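Local coordinates for protein borrelidin polyketide synthase, type I (Streptomyces parvulus, PDB 6OBT) that probably catalyses dehydration of beta-hydroxyacyl chains during borrelidin assembly, as the dehydratase domain of a modular type I polyketide synthase, at residues Trp168-Tyr182 with Cys198-Glu212. Residues are numbered along the deposited sequence; the frame is centred on the assembly and turned at random.
Sequences WPPTGAMPLDVEGFY and CLRRAWRAGEDLVAE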
ATOM      1  N   TRP A 168     -25.841  18.982 -33.708  1.00 70.57           N
ATOM      2  CA  TRP A 168     -24.850  19.883 -33.106  1.00 68.52           C
ATOM      3  C   TRP A 168     -24.492  21.037 -34.041  1.00 73.20           C
ATOM      4  O   TRP A 168     -24.152  20.797 -35.216  1.00 76.78           O
ATOM      5  CB  TRP A 168     -23.585  19.123 -32.732  1.00 59.28           C
ATOM      6  CG  TRP A 168     -22.628  19.976 -31.933  1.00 57.58           C
ATOM      7  CD1 TRP A 168     -21.506  20.601 -32.388  1.00 64.58           C
ATOM      8  CD2 TRP A 168     -22.733  20.294 -30.544  1.00 61.27           C
ATOM      9  NE1 TRP A 168     -20.892  21.288 -31.357  1.00 56.14           N
ATOM     10  CE2 TRP A 168     -21.633  21.120 -30.216  1.00 56.94           C
ATOM     11  CE3 TRP A 168     -23.654  19.968 -29.543  1.00 55.26           C
ATOM     12  CZ2 TRP A 168     -21.423  21.609 -28.931  1.00 53.42           C
ATOM     13  CZ3 TRP A 168     -23.439  20.460 -28.260  1.00 53.76           C
ATOM     14  CH2 TRP A 168     -22.340  21.273 -27.972  1.00 52.85           C
ATOM     15  N   PRO A 169     -24.551  22.292 -33.567  1.00 73.54           N
ATOM     16  CA  PRO A 169     -25.027  22.709 -32.244  1.00 67.72           C
ATOM     17  C   PRO A 169     -26.536  22.486 -32.096  1.00 66.51           C
ATOM     18  O   PRO A 169     -27.185  22.208 -33.082  1.00 68.86           O
ATOM     19  CB  PRO A 169     -24.699  24.208 -32.204  1.00 70.76           C
ATOM     20  CG  PRO A 169     -23.807  24.462 -33.370  1.00 73.89           C
ATOM     21  CD  PRO A 169     -24.156  23.448 -34.388  1.00 77.34           C
ATOM     22  N   PRO A 170     -27.072  22.568 -30.875  1.00 66.85           N
ATOM     23  CA  PRO A 170     -28.524  22.650 -30.737  1.00 68.53           C
ATOM     24  C   PRO A 170     -28.976  23.882 -31.484  1.00 85.79           C
ATOM     25  O   PRO A 170     -28.162  24.726 -31.846  1.00 94.79           O
ATOM     26  CB  PRO A 170     -28.738  22.746 -29.222  1.00 72.28           C
ATOM     27  CG  PRO A 170     -27.461  22.295 -28.612  1.00 63.97           C
ATOM     28  CD  PRO A 170     -26.390  22.717 -29.569  1.00 65.56           C
ATOM     29  N   THR A 171     -30.271  23.970 -31.774  1.00 89.92           N
ATOM     30  CA  THR A 171     -30.704  24.960 -32.765  1.00 92.96           C
ATOM     31  C   THR A 171     -31.747  25.890 -32.175  1.00 82.29           C
ATOM     32  O   THR A 171     -32.467  25.564 -31.219  1.00 82.00           O
ATOM     33  CB  THR A 171     -31.191  24.308 -34.063  1.00101.65           C
ATOM     34  OG1 THR A 171     -31.741  25.324 -34.936  1.00111.89           O
ATOM     35  CG2 THR A 171     -32.239  23.370 -33.760  1.00103.66           C
ATOM     36  N   GLY A 172     -31.778  27.056 -32.759  1.00 85.20           N
ATOM     37  CA  GLY A 172     -32.094  28.248 -32.019  1.00 87.56           C
ATOM     38  C   GLY A 172     -31.033  28.650 -31.022  1.00 89.09           C
ATOM     39  O   GLY A 172     -31.331  29.419 -30.106  1.00 84.90           O
ATOM     40  N   ALA A 173     -29.816  28.109 -31.138  1.00 92.49           N
ATOM     41  CA  ALA A 173     -28.726  28.412 -30.222  1.00 77.39           C
ATOM     42  C   ALA A 173     -27.929  29.595 -30.757  1.00 79.75           C
ATOM     43  O   ALA A 173     -27.488  29.584 -31.913  1.00 82.15           O
ATOM     44  CB  ALA A 173     -27.811  27.204 -30.021  1.00 77.07           C
ATOM     45  N   MET A 174     -27.758  30.615 -29.916  1.00 85.85           N
ATOM     46  CA  MET A 174     -27.052  31.828 -30.311  1.00 87.21           C
ATOM     47  C   MET A 174     -25.575  31.726 -29.968  1.00 78.73           C
ATOM     48  O   MET A 174     -25.236  31.429 -28.813  1.00 75.27           O
ATOM     49  CB  MET A 174     -27.655  33.057 -29.647  1.00 97.03           C
ATOM     50  CG  MET A 174     -26.748  34.301 -29.623  1.00113.39           C
ATOM     51  SD  MET A 174     -27.551  35.954 -29.791  1.00135.06           S
ATOM     52  CE  MET A 174     -27.507  36.290 -31.588  1.00142.36           C
ATOM     53  N   PRO A 175     -24.682  31.986 -30.919  1.00 79.98           N
ATOM     54  CA  PRO A 175     -23.250  31.988 -30.606  1.00 84.38           C
ATOM     55  C   PRO A 175     -22.907  33.047 -29.570  1.00 92.42           C
ATOM     56  O   PRO A 175     -23.313  34.207 -29.680  1.00 79.95           O
ATOM     57  CB  PRO A 175     -22.597  32.286 -31.962  1.00 88.30           C
ATOM     58  CG  PRO A 175     -23.582  31.796 -32.963  1.00 79.89           C
ATOM     59  CD  PRO A 175     -24.931  32.121 -32.361  1.00 86.79           C
ATOM     60  N   LEU A 176     -22.169  32.616 -28.547  1.00 91.44           N
ATOM     61  CA  LEU A 176     -21.663  33.480 -27.490  1.00 79.31           C
ATOM     62  C   LEU A 176     -20.245  33.912 -27.832  1.00 75.19           C
ATOM     63  O   LEU A 176     -19.469  33.144 -28.404  1.00 79.06           O
ATOM     64  CB  LEU A 176     -21.668  32.739 -26.153  1.00 76.67           C
ATOM     65  CG  LEU A 176     -22.882  32.750 -25.223  1.00 81.24           C
ATOM     66  CD1 LEU A 176     -24.194  32.691 -25.988  1.00 87.66           C
ATOM     67  CD2 LEU A 176     -22.769  31.577 -24.247  1.00 78.05           C
ATOM     68  N   ASP A 177     -19.908  35.148 -27.488  1.00 75.04           N
ATOM     69  CA  ASP A 177     -18.546  35.623 -27.680  1.00 82.00           C
ATOM     70  C   ASP A 177     -17.713  35.149 -26.496  1.00 76.59           C
ATOM     71  O   ASP A 177     -17.920  35.602 -25.367  1.00 80.68           O
ATOM     72  CB  ASP A 177     -18.517  37.142 -27.811  1.00 94.52           C
ATOM     73  CG  ASP A 177     -17.137  37.666 -28.139  1.00107.05           C
ATOM     74  OD1 ASP A 177     -16.266  36.849 -28.507  1.00106.66           O
ATOM     75  OD2 ASP A 177     -16.919  38.892 -28.022  1.00115.42           O
ATOM     76  N   VAL A 178     -16.782  34.225 -26.745  1.00 75.77           N
ATOM     77  CA  VAL A 178     -15.889  33.723 -25.701  1.00 73.73           C
ATOM     78  C   VAL A 178     -14.482  34.291 -25.840  1.00 76.74           C
ATOM     79  O   VAL A 178     -13.531  33.767 -25.223  1.00 71.26           O
ATOM     80  CB  VAL A 178     -15.853  32.188 -25.679  1.00 73.56           C
ATOM     81  CG1 VAL A 178     -17.186  31.633 -25.209  1.00 76.41           C
ATOM     82  CG2 VAL A 178     -15.471  31.639 -27.042  1.00 73.97           C
ATOM     83  N   GLU A 179     -14.319  35.319 -26.680  1.00 81.40           N
ATOM     84  CA  GLU A 179     -13.100  36.111 -26.740  1.00 87.00           C
ATOM     85  C   GLU A 179     -12.697  36.563 -25.347  1.00 81.51           C
ATOM     86  O   GLU A 179     -13.530  37.054 -24.580  1.00 77.70           O
ATOM     87  CB  GLU A 179     -13.327  37.331 -27.632  1.00 99.64           C
ATOM     88  CG  GLU A 179     -12.076  38.091 -28.009  1.00111.57           C
ATOM     89  CD  GLU A 179     -11.481  37.585 -29.298  1.00120.98           C
ATOM     90  OE1 GLU A 179     -11.656  36.383 -29.592  1.00119.68           O
ATOM     91  OE2 GLU A 179     -10.874  38.397 -30.031  1.00127.51           O
ATOM     92  N   GLY A 180     -11.419  36.388 -25.020  1.00 82.85           N
ATOM     93  CA  GLY A 180     -10.955  36.816 -23.712  1.00 79.21           C
ATOM     94  C   GLY A 180     -11.726  36.243 -22.543  1.00 71.06           C
ATOM     95  O   GLY A 180     -11.714  36.830 -21.458  1.00 67.35           O
ATOM     96  N   PHE A 181     -12.455  35.142 -22.752  1.00 64.46           N
ATOM     97  CA  PHE A 181     -13.084  34.438 -21.636  1.00 65.09           C
ATOM     98  C   PHE A 181     -12.072  34.148 -20.533  1.00 61.86           C
ATOM     99  O   PHE A 181     -12.350  34.343 -19.341  1.00 59.91           O
ATOM    100  CB  PHE A 181     -13.724  33.149 -22.149  1.00 62.63           C
ATOM    101  CG  PHE A 181     -14.123  32.176 -21.075  1.00 58.06           C
ATOM    102  CD1 PHE A 181     -15.298  32.348 -20.361  1.00 62.05           C
ATOM    103  CD2 PHE A 181     -13.335  31.057 -20.803  1.00 54.51           C
ATOM    104  CE1 PHE A 181     -15.668  31.420 -19.383  1.00 56.38           C
ATOM    105  CE2 PHE A 181     -13.706  30.141 -19.839  1.00 54.11           C
ATOM    106  CZ  PHE A 181     -14.873  30.327 -19.127  1.00 58.22           C
ATOM    107  N   TYR A 182     -10.867  33.733 -20.919  1.00 60.99           N
ATOM    108  CA  TYR A 182      -9.848  33.401 -19.932  1.00 60.99           C
ATOM    109  C   TYR A 182      -9.172  34.636 -19.352  1.00 64.84           C
ATOM    110  O   TYR A 182      -8.735  34.605 -18.195  1.00 59.95           O
ATOM    111  CB  TYR A 182      -8.819  32.461 -20.551  1.00 56.22           C
ATOM    112  CG  TYR A 182      -9.390  31.078 -20.714  1.00 57.07           C
ATOM    113  CD1 TYR A 182      -9.460  30.217 -19.633  1.00 54.96           C
ATOM    114  CD2 TYR A 182      -9.906  30.653 -21.931  1.00 57.17           C
ATOM    115  CE1 TYR A 182      -9.999  28.962 -19.752  1.00 51.91           C
ATOM    116  CE2 TYR A 182     -10.443  29.388 -22.066  1.00 53.97           C
ATOM    117  CZ  TYR A 182     -10.492  28.544 -20.971  1.00 51.75           C
ATOM    118  OH  TYR A 182     -11.030  27.284 -21.084  1.00 54.34           O
ATOM    119  N   CYS A 198      -9.225  25.296 -22.681  1.00 44.60           N
ATOM    120  CA  CYS A 198      -9.805  24.338 -23.602  1.00 44.16           C
ATOM    121  C   CYS A 198     -11.096  24.818 -24.227  1.00 48.27           C
ATOM    122  O   CYS A 198     -11.535  24.232 -25.220  1.00 49.30           O
ATOM    123  CB  CYS A 198     -10.075  23.026 -22.881  1.00 44.42           C
ATOM    124  SG  CYS A 198      -8.544  22.165 -22.480  1.00 49.14           S
ATOM    125  N   LEU A 199     -11.730  25.839 -23.660  1.00 50.01           N
ATOM    126  CA  LEU A 199     -12.980  26.328 -24.228  1.00 48.14           C
ATOM    127  C   LEU A 199     -12.732  26.981 -25.587  1.00 50.78           C
ATOM    128  O   LEU A 199     -11.901  27.886 -25.709  1.00 56.38           O
ATOM    129  CB  LEU A 199     -13.639  27.330 -23.279  1.00 48.99           C
ATOM    130  CG  LEU A 199     -14.856  28.023 -23.912  1.00 52.64           C
ATOM    131  CD1 LEU A 199     -15.920  27.015 -24.321  1.00 51.48           C
ATOM    132  CD2 LEU A 199     -15.445  29.046 -22.967  1.00 55.87           C
ATOM    133  N   ARG A 200     -13.478  26.539 -26.606  1.00 52.17           N
ATOM    134  CA  ARG A 200     -13.326  27.060 -27.962  1.00 60.06           C
ATOM    135  C   ARG A 200     -14.550  27.809 -28.465  1.00 62.50           C
ATOM    136  O   ARG A 200     -14.419  28.893 -29.048  1.00 67.64           O
ATOM    137  CB  ARG A 200     -12.997  25.915 -28.931  1.00 58.96           C
ATOM    138  CG  ARG A 200     -11.935  24.962 -28.427  1.00 54.42           C
ATOM    139  CD  ARG A 200     -10.568  25.631 -28.329  1.00 60.16           C
ATOM    140  NE  ARG A 200      -9.595  24.738 -27.701  1.00 61.99           N
ATOM    141  CZ  ARG A 200      -8.300  25.010 -27.580  1.00 63.39           C
ATOM    142  NH1 ARG A 200      -7.810  26.150 -28.052  1.00 56.32           N
ATOM    143  NH2 ARG A 200      -7.487  24.133 -27.002  1.00 59.54           N
ATOM    144  N   ARG A 201     -15.747  27.243 -28.311  1.00 62.14           N
ATOM    145  CA  ARG A 201     -16.961  27.917 -28.763  1.00 65.62           C
ATOM    146  C   ARG A 201     -18.073  27.649 -27.760  1.00 57.53           C
ATOM    147  O   ARG A 201     -18.071  26.623 -27.086  1.00 54.86           O
ATOM    148  CB  ARG A 201     -17.395  27.451 -30.171  1.00 68.18           C
ATOM    149  CG  ARG A 201     -16.252  27.171 -31.147  1.00 71.87           C
ATOM    150  CD  ARG A 201     -16.648  27.501 -32.579  1.00 84.59           C
ATOM    151  NE  ARG A 201     -17.745  26.659 -33.040  1.00 93.32           N
ATOM    152  CZ  ARG A 201     -17.616  25.691 -33.943  1.00102.27           C
ATOM    153  NH1 ARG A 201     -16.432  25.448 -34.489  1.00107.32           N
ATOM    154  NH2 ARG A 201     -18.668  24.967 -34.301  1.00102.51           N
ATOM    155  N   ALA A 202     -19.013  28.585 -27.655  1.00 62.54           N
ATOM    156  CA  ALA A 202     -20.153  28.406 -26.765  1.00 66.41           C
ATOM    157  C   ALA A 202     -21.398  29.041 -27.384  1.00 66.34           C
ATOM    158  O   ALA A 202     -21.309  29.990 -28.171  1.00 66.88           O
ATOM    159  CB  ALA A 202     -19.872  28.996 -25.371  1.00 63.09           C
ATOM    160  N   TRP A 203     -22.562  28.474 -27.047  1.00 63.98           N
ATOM    161  CA  TRP A 203     -23.862  29.010 -27.432  1.00 70.32           C
ATOM    162  C   TRP A 203     -24.787  28.967 -26.227  1.00 70.57           C
ATOM    163  O   TRP A 203     -24.659  28.103 -25.362  1.00 63.60           O
ATOM    164  CB  TRP A 203     -24.567  28.215 -28.552  1.00 67.32           C
ATOM    165  CG  TRP A 203     -23.810  27.975 -29.813  1.00 67.55           C
ATOM    166  CD1 TRP A 203     -24.030  28.571 -31.031  1.00 72.18           C
ATOM    167  CD2 TRP A 203     -22.740  27.047 -30.008  1.00 64.60           C
ATOM    168  NE1 TRP A 203     -23.151  28.075 -31.963  1.00 70.04           N
ATOM    169  CE2 TRP A 203     -22.348  27.137 -31.360  1.00 66.34           C
ATOM    170  CE3 TRP A 203     -22.070  26.150 -29.166  1.00 64.06           C
ATOM    171  CZ2 TRP A 203     -21.315  26.370 -31.889  1.00 69.24           C
ATOM    172  CZ3 TRP A 203     -21.043  25.383 -29.697  1.00 63.26           C
ATOM    173  CH2 TRP A 203     -20.680  25.494 -31.048  1.00 66.13           C
ATOM    174  N   ARG A 204     -25.756  29.870 -26.209  1.00 69.78           N
ATOM    175  CA  ARG A 204     -26.913  29.732 -25.339  1.00 71.75           C
ATOM    176  C   ARG A 204     -27.984  28.951 -26.090  1.00 72.03           C
ATOM    177  O   ARG A 204     -28.361  29.326 -27.204  1.00 75.28           O
ATOM    178  CB  ARG A 204     -27.444  31.102 -24.913  1.00 78.40           C
ATOM    179  CG  ARG A 204     -28.737  31.066 -24.109  1.00 85.95           C
ATOM    180  CD  ARG A 204     -28.935  32.392 -23.381  1.00100.38           C
ATOM    181  NE  ARG A 204     -30.267  32.547 -22.796  1.00109.28           N
ATOM    182  CZ  ARG A 204     -30.570  33.452 -21.867  1.00113.31           C
ATOM    183  NH1 ARG A 204     -29.636  34.282 -21.417  1.00112.71           N
ATOM    184  NH2 ARG A 204     -31.806  33.532 -21.387  1.00116.16           N
ATOM    185  N   ALA A 205     -28.466  27.876 -25.483  1.00 70.39           N
ATOM    186  CA  ALA A 205     -29.489  27.014 -26.070  1.00 74.70           C
ATOM    187  C   ALA A 205     -30.678  27.007 -25.120  1.00 73.39           C
ATOM    188  O   ALA A 205     -30.692  26.245 -24.147  1.00 71.31           O
ATOM    189  CB  ALA A 205     -28.947  25.602 -26.299  1.00 72.48           C
ATOM    190  N   GLY A 206     -31.670  27.841 -25.396  1.00 77.54           N
ATOM    191  CA  GLY A 206     -32.768  27.988 -24.457  1.00 80.21           C
ATOM    192  C   GLY A 206     -32.225  28.456 -23.122  1.00 79.92           C
ATOM    193  O   GLY A 206     -31.527  29.474 -23.035  1.00 80.46           O
ATOM    194  N   GLU A 207     -32.513  27.700 -22.063  1.00 78.48           N
ATOM    195  CA  GLU A 207     -31.986  28.008 -20.739  1.00 75.69           C
ATOM    196  C   GLU A 207     -30.695  27.266 -20.435  1.00 76.94           C
ATOM    197  O   GLU A 207     -30.146  27.433 -19.341  1.00 69.50           O
ATOM    198  CB  GLU A 207     -33.030  27.694 -19.658  1.00 91.72           C
ATOM    199  CG  GLU A 207     -34.009  28.844 -19.361  1.00103.26           C
ATOM    200  CD  GLU A 207     -33.482  29.821 -18.315  1.00112.51           C
ATOM    201  OE1 GLU A 207     -32.684  30.716 -18.674  1.00115.49           O
ATOM    202  OE2 GLU A 207     -33.871  29.699 -17.133  1.00116.03           O
ATOM    203  N   ASP A 208     -30.200  26.462 -21.370  1.00 72.24           N
ATOM    204  CA  ASP A 208     -28.978  25.699 -21.178  1.00 64.56           C
ATOM    205  C   ASP A 208     -27.787  26.363 -21.858  1.00 63.50           C
ATOM    206  O   ASP A 208     -27.921  27.179 -22.774  1.00 65.79           O
ATOM    207  CB  ASP A 208     -29.126  24.275 -21.714  1.00 62.94           C
ATOM    208  CG  ASP A 208     -30.177  23.486 -20.985  1.00 73.92           C
ATOM    209  OD1 ASP A 208     -30.604  23.921 -19.897  1.00 74.39           O
ATOM    210  OD2 ASP A 208     -30.575  22.421 -21.502  1.00 77.93           O
ATOM    211  N   LEU A 209     -26.606  25.975 -21.390  1.00 60.19           N
ATOM    212  CA  LEU A 209     -25.331  26.334 -21.986  1.00 64.54           C
ATOM    213  C   LEU A 209     -24.782  25.148 -22.774  1.00 65.93           C
ATOM    214  O   LEU A 209     -24.761  24.025 -22.260  1.00 60.39           O
ATOM    215  CB  LEU A 209     -24.362  26.716 -20.870  1.00 66.76           C
ATOM    216  CG  LEU A 209     -23.020  27.344 -21.172  1.00 74.88           C
ATOM    217  CD1 LEU A 209     -23.230  28.831 -21.349  1.00 79.43           C
ATOM    218  CD2 LEU A 209     -22.113  27.050 -19.994  1.00 74.70           C
ATOM    219  N   VAL A 210     -24.338  25.386 -24.014  1.00 57.13           N
ATOM    220  CA  VAL A 210     -23.620  24.358 -24.761  1.00 63.49           C
ATOM    221  C   VAL A 210     -22.288  24.918 -25.243  1.00 63.79           C
ATOM    222  O   VAL A 210     -22.161  26.111 -25.533  1.00 60.91           O
ATOM    223  CB  VAL A 210     -24.428  23.765 -25.943  1.00 60.23           C
ATOM    224  CG1 VAL A 210     -25.694  23.100 -25.430  1.00 57.33           C
ATOM    225  CG2 VAL A 210     -24.764  24.849 -27.000  1.00 60.00           C
ATOM    226  N   ALA A 211     -21.288  24.038 -25.316  1.00 57.21           N
ATOM    227  CA  ALA A 211     -19.923  24.460 -25.587  1.00 56.00           C
ATOM    228  C   ALA A 211     -19.140  23.347 -26.269  1.00 52.15           C
ATOM    229  O   ALA A 211     -19.374  22.157 -26.025  1.00 51.69           O
ATOM    230  CB  ALA A 211     -19.207  24.876 -24.295  1.00 51.97           C
ATOM    231  N   GLU A 212     -18.204  23.759 -27.126  1.00 51.37           N
ATOM    232  CA  GLU A 212     -17.145  22.900 -27.645  1.00 49.37           C
ATOM    233  C   GLU A 212     -15.879  23.167 -26.843  1.00 50.08           C
ATOM    234  O   GLU A 212     -15.459  24.322 -26.714  1.00 49.91           O
ATOM    235  CB  GLU A 212     -16.891  23.159 -29.134  1.00 51.69           C
ATOM    236  CG  GLU A 212     -17.923  22.528 -30.042  1.00 56.81           C
ATOM    237  CD  GLU A 212     -17.798  22.981 -31.487  1.00 62.14           C
ATOM    238  OE1 GLU A 212     -18.742  22.725 -32.263  1.00 58.28           O
ATOM    239  OE2 GLU A 212     -16.760  23.582 -31.847  1.00 59.10           O
TER
HETATM  240  O   HOH W   1     -18.311  30.966 -29.593  1.00 43.63           O
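Trp168 opens the contact by giving its indole N-H to Glu212, NE1 to OE1 2.7 Å, nearly in the ring plane and to the oxygen's anti lone pair. Here 168-182 wraps the outer side of the antiparallel hairpin 199-205/208-212, adding the short edge strand 174-176 to a sheet of the dehydratase's double hot-dog fold. The same OE1 faces Arg201 NH2 at 3.0 Å, a purely electrostatic pairing. Pro169, after a cis peptide bond, lays CB over the six-membered ring of Trp203, 4.0 Å from its centroid, a CH-pi contact suited to a rigid aliphatic ring. Pro170 rests CG and CD against the methyls of Val210. Met174 and Arg204 exchange two backbone hydrogen bonds, whereas Pro175, lacking an N-H, fits the non-hydrogen-bonded position opposite Trp203. Leu176 N bonds Ala202 O directly (2.8 Å), while water 1 takes the N-H of Ala202 and donates to Leu176 O; the forked leucine's CD2 reaches both Ala202 and Leu209. Branched Val178 rests CG1 against Leu199 CD2 and Ala202 CB. Phe181 offers a face to Leu199 CD2, 3.7 Å from the ring centroid. Tyr182, long enough to carry a hydroxyl to the backbone and also bonded to His236, accepts the N-H of Leu199 at OH, 3.0 Å away and nearly straight at 166°.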